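Local atomic coordinates of aldehyde dehydrogenase (Burkholderia thailandensis, PDB entry 5J6B), a protein that binds NADPH and probably oxidises aldehydes to carboxylic acids, with NADP+ as the likely hydride acceptor. Residues D382-E387 and V392-R397. Residues are numbered along the deposited sequence; the frame is centred on the assembly and turned at random.
Sequences DLYRKE and VALLER. With NDP (NADPH dihydro-nicotinamide-adenine-dinucleotide phosphate), chain F.
Val-392 CG1 meets Leu-383 CD1 at 4.1 Å, and the two side chains cross at about a right angle. Two residues on, Leu-394 reaches the short helix 382-385 with both methyls. Its CD2 lies 3.5 Å from CD2 of Leu-383. Its CD1 sits 3.8 Å from the Tyr-384 CA and also touches ring atom CD2 of Tyr-384 at 3.9 Å. The two methyls thus rest on consecutive helix residues, and CD1 also meets the Leu-383 carbonyl oxygen. The apolar part of the contact is buried. Glu-396 adds the polar end. Tyr-384 OH donates at 2.7 Å to Glu-396 OE1, which accepts with its syn lone pair, on the side of OE2. OE1 lies in the plane of the ring at its edge, while the ring and carboxylate planes are 73° apart. Glu-396 CG stands between its backbone N and carbonyl carbon (chi1 63°), and from there the extended chain carries the carboxylate to the phenol. Glu-396 OE2 forms a salt bridge with Arg-407, whose charge probably favours the ionised carboxylate. Arg-298 NH1 is bonded to the Tyr-384 oxygen, which links the phenol to both arginine and glutamate. Beyond the helix, Glu-387 grips the ribose next to the nicotinamide of NADPH: O3D donates to OE1 at 2.8 Å and O2D to OE2 at 2.5 Å. The contact belongs to a beta-alpha-beta unit of strand 368-375, helix 382-385 and strand 392-398. The last strand runs parallel to its neighbours 368-375 and 298-302, and Leu-344 of helix 338-353 packs on both Leu-383 and Val-392.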
loop_
_atom_site.group_PDB
_atom_site.type_symbol
_atom_site.label_atom_id
_atom_site.label_comp_id
_atom_site.label_asym_id
_atom_site.label_seq_id
_atom_site.Cartn_x
_atom_site.Cartn_y
_atom_site.Cartn_z
ATOM N N ASP A 382 -44.105 -9.237 -0.361
ATOM C CA ASP A 382 -43.455 -8.129 0.337
ATOM C C ASP A 382 -42.582 -8.639 1.469
ATOM O O ASP A 382 -41.477 -8.127 1.691
ATOM C CB ASP A 382 -44.490 -7.154 0.905
ATOM C CG ASP A 382 -45.111 -6.265 -0.148
ATOM O OD1 ASP A 382 -44.474 -6.016 -1.194
ATOM O OD2 ASP A 382 -46.241 -5.797 0.085
ATOM N N LEU A 383 -43.064 -9.647 2.205
ATOM C CA LEU A 383 -42.288 -10.151 3.338
ATOM C C LEU A 383 -40.943 -10.687 2.876
ATOM O O LEU A 383 -39.970 -10.682 3.640
ATOM C CB LEU A 383 -43.057 -11.243 4.081
ATOM C CG LEU A 383 -42.481 -11.647 5.446
ATOM C CD1 LEU A 383 -42.567 -10.477 6.441
ATOM C CD2 LEU A 383 -43.178 -12.887 6.004
ATOM N N TYR A 384 -40.862 -11.125 1.621
ATOM C CA TYR A 384 -39.613 -11.648 1.089
ATOM C C TYR A 384 -38.707 -10.549 0.544
ATOM O O TYR A 384 -37.494 -10.560 0.795
ATOM C CB TYR A 384 -39.903 -12.678 -0.014
ATOM C CG TYR A 384 -38.686 -13.498 -0.382
ATOM C CD1 TYR A 384 -37.777 -13.046 -1.338
ATOM C CD2 TYR A 384 -38.431 -14.719 0.235
ATOM C CE1 TYR A 384 -36.634 -13.785 -1.665
ATOM C CE2 TYR A 384 -37.289 -15.476 -0.098
ATOM C CZ TYR A 384 -36.397 -14.999 -1.049
ATOM O OH TYR A 384 -35.262 -15.727 -1.381
ATOM N N ARG A 385 -39.273 -9.600 -0.202
ATOM C CA ARG A 385 -38.480 -8.733 -1.066
ATOM C C ARG A 385 -38.160 -7.383 -0.443
ATOM O O ARG A 385 -37.184 -6.745 -0.857
ATOM C CB ARG A 385 -39.208 -8.495 -2.400
ATOM C CG ARG A 385 -39.653 -9.772 -3.098
ATOM C CD ARG A 385 -39.770 -9.583 -4.600
ATOM N NE ARG A 385 -38.479 -9.347 -5.246
ATOM C CZ ARG A 385 -37.623 -10.307 -5.592
ATOM N NH1 ARG A 385 -37.906 -11.577 -5.338
ATOM N NH2 ARG A 385 -36.477 -9.995 -6.196
ATOM N N LYS A 386 -38.971 -6.926 0.503
ATOM C CA LYS A 386 -38.761 -5.657 1.176
ATOM C C LYS A 386 -38.026 -5.881 2.490
ATOM O O LYS A 386 -37.977 -6.996 3.017
ATOM C CB LYS A 386 -40.092 -4.956 1.431
ATOM C CG LYS A 386 -40.870 -4.678 0.175
ATOM C CD LYS A 386 -42.111 -3.859 0.501
ATOM C CE LYS A 386 -42.332 -2.795 -0.551
ATOM N NZ LYS A 386 -43.674 -2.923 -1.155
ATOM N N GLU A 387 -37.457 -4.799 3.014
ATOM C CA GLU A 387 -36.710 -4.868 4.269
ATOM C C GLU A 387 -37.681 -5.047 5.428
ATOM O O GLU A 387 -38.442 -4.131 5.759
ATOM C CB GLU A 387 -35.864 -3.613 4.461
ATOM C CG GLU A 387 -34.976 -3.676 5.706
ATOM C CD GLU A 387 -33.945 -2.562 5.754
ATOM O OE1 GLU A 387 -34.258 -1.440 5.288
ATOM O OE2 GLU A 387 -32.821 -2.817 6.250
ATOM N N VAL A 392 -38.558 -11.125 12.255
ATOM C CA VAL A 392 -39.126 -12.140 11.377
ATOM C C VAL A 392 -38.004 -12.697 10.509
ATOM O O VAL A 392 -37.175 -11.936 9.997
ATOM C CB VAL A 392 -40.269 -11.564 10.514
ATOM C CG1 VAL A 392 -40.671 -12.541 9.411
ATOM C CG2 VAL A 392 -41.481 -11.214 11.380
ATOM N N ALA A 393 -37.951 -14.026 10.381
ATOM C CA ALA A 393 -37.044 -14.677 9.443
ATOM C C ALA A 393 -37.815 -15.718 8.644
ATOM O O ALA A 393 -38.814 -16.272 9.116
ATOM C CB ALA A 393 -35.835 -15.330 10.143
ATOM N N LEU A 394 -37.344 -15.962 7.418
ATOM C CA LEU A 394 -38.002 -16.846 6.464
ATOM C C LEU A 394 -37.055 -17.987 6.121
ATOM O O LEU A 394 -35.894 -17.746 5.776
ATOM C CB LEU A 394 -38.387 -16.094 5.188
ATOM C CG LEU A 394 -38.877 -14.663 5.374
ATOM C CD1 LEU A 394 -39.171 -14.029 4.019
ATOM C CD2 LEU A 394 -40.105 -14.636 6.271
ATOM N N LEU A 395 -37.550 -19.216 6.211
ATOM C CA LEU A 395 -36.748 -20.408 5.961
ATOM C C LEU A 395 -37.135 -21.009 4.612
ATOM O O LEU A 395 -38.313 -21.271 4.360
ATOM C CB LEU A 395 -36.942 -21.428 7.090
ATOM C CG LEU A 395 -36.243 -22.793 6.958
ATOM C CD1 LEU A 395 -34.722 -22.665 6.864
ATOM C CD2 LEU A 395 -36.627 -23.689 8.127
ATOM N N GLU A 396 -36.154 -21.205 3.736
ATOM C CA GLU A 396 -36.398 -21.886 2.474
ATOM C C GLU A 396 -35.310 -22.931 2.264
ATOM O O GLU A 396 -34.266 -22.921 2.924
ATOM C CB GLU A 396 -36.460 -20.903 1.289
ATOM C CG GLU A 396 -35.151 -20.140 1.031
ATOM C CD GLU A 396 -35.293 -19.073 -0.049
ATOM O OE1 GLU A 396 -35.097 -17.867 0.249
ATOM O OE2 GLU A 396 -35.611 -19.439 -1.201
ATOM N N ARG A 397 -35.570 -23.827 1.320
ATOM C CA ARG A 397 -34.826 -25.062 1.136
ATOM C C ARG A 397 -34.199 -25.089 -0.252
ATOM O O ARG A 397 -34.841 -24.700 -1.235
ATOM C CB ARG A 397 -35.777 -26.253 1.310
ATOM C CG ARG A 397 -35.185 -27.642 1.217
ATOM C CD ARG A 397 -36.327 -28.647 1.380
ATOM N NE ARG A 397 -35.878 -30.018 1.188
ATOM C CZ ARG A 397 -35.972 -30.979 2.103
ATOM N NH1 ARG A 397 -36.520 -30.733 3.294
ATOM N NH2 ARG A 397 -35.528 -32.199 1.813
HETATM P PA NDP F . -34.897 6.759 8.095
HETATM O O1A NDP F . -34.525 6.744 6.642
HETATM O O2A NDP F . -36.414 6.832 8.306
HETATM O O5B NDP F . -34.233 7.989 8.843
HETATM C C5B NDP F . -32.801 8.036 9.012
HETATM C C4B NDP F . -32.431 9.473 9.276
HETATM O O4B NDP F . -32.769 10.273 8.120
HETATM C C3B NDP F . -33.157 10.130 10.460
HETATM O O3B NDP F . -32.255 10.998 11.142
HETATM C C2B NDP F . -34.264 10.929 9.765
HETATM O O2B NDP F . -34.749 12.072 10.497
HETATM C C1B NDP F . -33.499 11.408 8.544
HETATM N N9A NDP F . -34.344 11.880 7.448
HETATM C C8A NDP F . -35.434 11.259 6.895
HETATM N N7A NDP F . -35.941 11.890 5.864
HETATM C C5A NDP F . -35.136 13.012 5.734
HETATM C C6A NDP F . -35.135 14.082 4.818
HETATM N N6A NDP F . -36.058 14.244 3.857
HETATM N N1A NDP F . -34.164 15.012 4.940
HETATM C C2A NDP F . -33.280 14.895 5.938
HETATM N N3A NDP F . -33.201 13.950 6.878
HETATM C C4A NDP F . -34.153 13.022 6.710
HETATM O O3 NDP F . -34.406 5.404 8.771
HETATM P PN NDP F . -34.467 4.874 10.273
HETATM O O1N NDP F . -34.058 5.956 11.210
HETATM O O2N NDP F . -35.870 4.360 10.535
HETATM O O5D NDP F . -33.450 3.640 10.301
HETATM C C5D NDP F . -33.717 2.354 9.713
HETATM C C4D NDP F . -33.043 2.282 8.365
HETATM O O4D NDP F . -31.608 2.468 8.522
HETATM C C3D NDP F . -33.230 0.928 7.660
HETATM O O3D NDP F . -33.480 1.016 6.262
HETATM C C2D NDP F . -31.888 0.250 7.917
HETATM O O2D NDP F . -31.518 -0.821 7.062
HETATM C C1D NDP F . -30.951 1.439 7.805
HETATM N N1N NDP F . -29.669 1.094 8.409
HETATM C C2N NDP F . -28.500 1.140 7.685
HETATM C C3N NDP F . -27.323 0.691 8.172
HETATM C C7N NDP F . -26.028 0.817 7.409
HETATM O O7N NDP F . -25.036 1.245 8.025
HETATM N N7N NDP F . -25.981 0.434 6.131
HETATM C C4N NDP F . -27.287 0.007 9.517
HETATM C C5N NDP F . -28.499 0.345 10.309
HETATM C C6N NDP F . -29.604 0.781 9.735
HETATM P P2B NDP F . -35.865 11.931 11.669
HETATM O O1X NDP F . -36.105 10.490 11.994
HETATM O O2X NDP F . -35.252 12.727 12.820
HETATM O O3X NDP F . -37.139 12.597 11.114
#